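Local atomic coordinates of methylenetetrahydrofolate--tRNA-(uracil-5-)-methyltransferase TrmFO (Thermus thermophilus, PDB entry 3G5S), a protein that probably catalyses the folate- and FAD-dependent methylation of uridine 54 in tRNA to 5-methyluridine, using methylenetetrahydrofolate as carbon donor and NADH or NADPH as reductant. Residues G13-A16 with A17-L20. Residues are numbered along the deposited sequence; the frame is centred on the assembly and turned at random.
Sequences GSEA and AWTL
E15 and T19, one turn apart on helix 11-22, are joined by a side-chain-to-backbone bond and a bridging water. This is the dinucleotide-binding helix of a Rossmann-type beta-alpha-beta unit, connecting strands 4-7 and 27-30. Its first turn holds G13, the last glycine of a GxGxxG pattern and a predicted FAD-binding residue, about 6 Å from the bound FAD. Backbone bonds follow the alpha-helical i to i+4 pattern: A17 N to G13 O, W18 N to S14 O at 3.0 Å, T19 N to E15 O, and L20 N to A16 O, the straightest at 172°. The carbonyl of E15 is gripped twice. Besides T19 N at 3.0 Å, E15 O accepts the hydroxyl T19 OG1 at 2.8 Å, and the two donors arrive from opposite faces of the carbonyl plane. T19 can fold back this way because OG1 lies beside its own backbone N (chi1 -51°). One water donates to both T19 OG1 and E15 OE2, the latter at 2.7 Å, linking hydroxyl and carboxylate. The E15 chain kinks in mid-chain and also ends in bonds to S76 OG and the amides of L77 and V78, at the start of helix 77-84; these partners fix the rotation of the buried carboxylate and would probably stabilise its charged form. S14 OG hydrogen-bonds back to G10 O, in the same GxGxxG pattern. Carbon-to-oxygen contacts add to these bonds: W18 CD1 lies 3.9 Å from E15 OE2, with the indole plane 76° from the carboxylate plane, while its side chain packs on R107 and L108 of helix 97-109. Round the helix, A17 and L20 face V27 of strand 27-30, and the L20 methyl CD1 curls back to within 3.4 Å of A16 O.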
ATOM      1  N   GLY A  13       3.887  13.902   2.060  1.00  9.19           N
ATOM      2  CA  GLY A  13       4.824  15.004   2.095  1.00  9.62           C
ATOM      3  C   GLY A  13       4.579  15.900   3.291  1.00  9.66           C
ATOM      4  O   GLY A  13       5.523  16.430   3.888  1.00 10.12           O
ATOM      5  N   SER A  14       3.311  16.083   3.653  1.00  9.97           N
ATOM      6  CA  SER A  14       3.005  16.900   4.813  1.00 10.04           C
ATOM      7  C   SER A  14       3.592  16.271   6.075  1.00  9.75           C
ATOM      8  O   SER A  14       4.182  16.968   6.911  1.00 10.51           O
ATOM      9  CB  SER A  14       1.496  17.095   4.963  1.00 11.05           C
ATOM     10  OG  SER A  14       0.964  17.893   3.915  1.00 11.80           O
ATOM     11  N   GLU A  15       3.431  14.960   6.223  1.00  9.72           N
ATOM     12  CA  GLU A  15       3.985  14.296   7.388  1.00  9.70           C
ATOM     13  C   GLU A  15       5.512  14.264   7.362  1.00  9.20           C
ATOM     14  O   GLU A  15       6.155  14.442   8.397  1.00  9.87           O
ATOM     15  CB  GLU A  15       3.428  12.883   7.550  1.00 10.45           C
ATOM     16  CG  GLU A  15       3.679  12.333   8.936  1.00 11.08           C
ATOM     17  CD  GLU A  15       2.817  13.013   9.985  1.00 11.11           C
ATOM     18  OE1 GLU A  15       1.582  12.808   9.944  1.00 11.95           O
ATOM     19  OE2 GLU A  15       3.360  13.742  10.854  1.00 11.79           O
ATOM     20  N   ALA A  16       6.097  14.042   6.189  1.00  9.35           N
ATOM     21  CA  ALA A  16       7.552  14.064   6.081  1.00  9.64           C
ATOM     22  C   ALA A  16       8.096  15.426   6.511  1.00  9.88           C
ATOM     23  O   ALA A  16       9.048  15.511   7.299  1.00 10.01           O
ATOM     24  CB  ALA A  16       7.993  13.736   4.661  1.00  9.89           C
ATOM     25  N   ALA A  17       7.491  16.492   5.989  1.00  9.84           N
ATOM     26  CA  ALA A  17       7.901  17.846   6.343  1.00 10.69           C
ATOM     27  C   ALA A  17       7.786  18.074   7.844  1.00 10.35           C
ATOM     28  O   ALA A  17       8.696  18.614   8.464  1.00 11.02           O
ATOM     29  CB  ALA A  17       7.079  18.873   5.575  1.00 11.31           C
ATOM     30  N   TRP A  18       6.672  17.661   8.435  1.00 10.78           N
ATOM     31  CA  TRP A  18       6.482  17.886   9.860  1.00 11.10           C
ATOM     32  C   TRP A  18       7.555  17.172  10.678  1.00 10.52           C
ATOM     33  O   TRP A  18       8.037  17.694  11.688  1.00 11.49           O
ATOM     34  CB  TRP A  18       5.093  17.411  10.274  1.00 11.46           C
ATOM     35  CG  TRP A  18       4.694  17.836  11.645  1.00 12.22           C
ATOM     36  CD1 TRP A  18       4.420  17.027  12.708  1.00 12.86           C
ATOM     37  CD2 TRP A  18       4.490  19.180  12.097  1.00 13.46           C
ATOM     38  NE1 TRP A  18       4.069  17.787  13.801  1.00 14.16           N
ATOM     39  CE2 TRP A  18       4.104  19.112  13.451  1.00 15.10           C
ATOM     40  CE3 TRP A  18       4.610  20.436  11.490  1.00 14.58           C
ATOM     41  CZ2 TRP A  18       3.834  20.253  14.205  1.00 17.15           C
ATOM     42  CZ3 TRP A  18       4.337  21.567  12.239  1.00 16.67           C
ATOM     43  CH2 TRP A  18       3.955  21.468  13.583  1.00 17.95           C
ATOM     44  N   THR A  19       7.919  15.969  10.253  1.00 10.23           N
ATOM     45  CA  THR A  19       8.917  15.196  10.978  1.00 10.37           C
ATOM     46  C   THR A  19      10.275  15.900  10.955  1.00 10.18           C
ATOM     47  O   THR A  19      10.950  16.028  11.981  1.00 11.11           O
ATOM     48  CB  THR A  19       9.038  13.777  10.391  1.00 11.39           C
ATOM     49  OG1 THR A  19       7.738  13.183  10.282  1.00 11.98           O
ATOM     50  CG2 THR A  19       9.903  12.901  11.276  1.00 11.83           C
ATOM     51  N   LEU A  20      10.666  16.362   9.774  1.00 10.20           N
ATOM     52  CA  LEU A  20      11.890  17.128   9.631  1.00 10.78           C
ATOM     53  C   LEU A  20      11.869  18.369  10.527  1.00 10.70           C
ATOM     54  O   LEU A  20      12.824  18.637  11.262  1.00 11.57           O
ATOM     55  CB  LEU A  20      12.062  17.513   8.167  1.00 10.90           C
ATOM     56  CG  LEU A  20      12.576  16.389   7.266  1.00 10.96           C
ATOM     57  CD1 LEU A  20      11.977  16.471   5.867  1.00 11.42           C
ATOM     58  CD2 LEU A  20      14.088  16.426   7.197  1.00 11.28           C
TER
HETATM   59  O   HOH W   1       5.759  13.844  12.079  1.00 14.79           O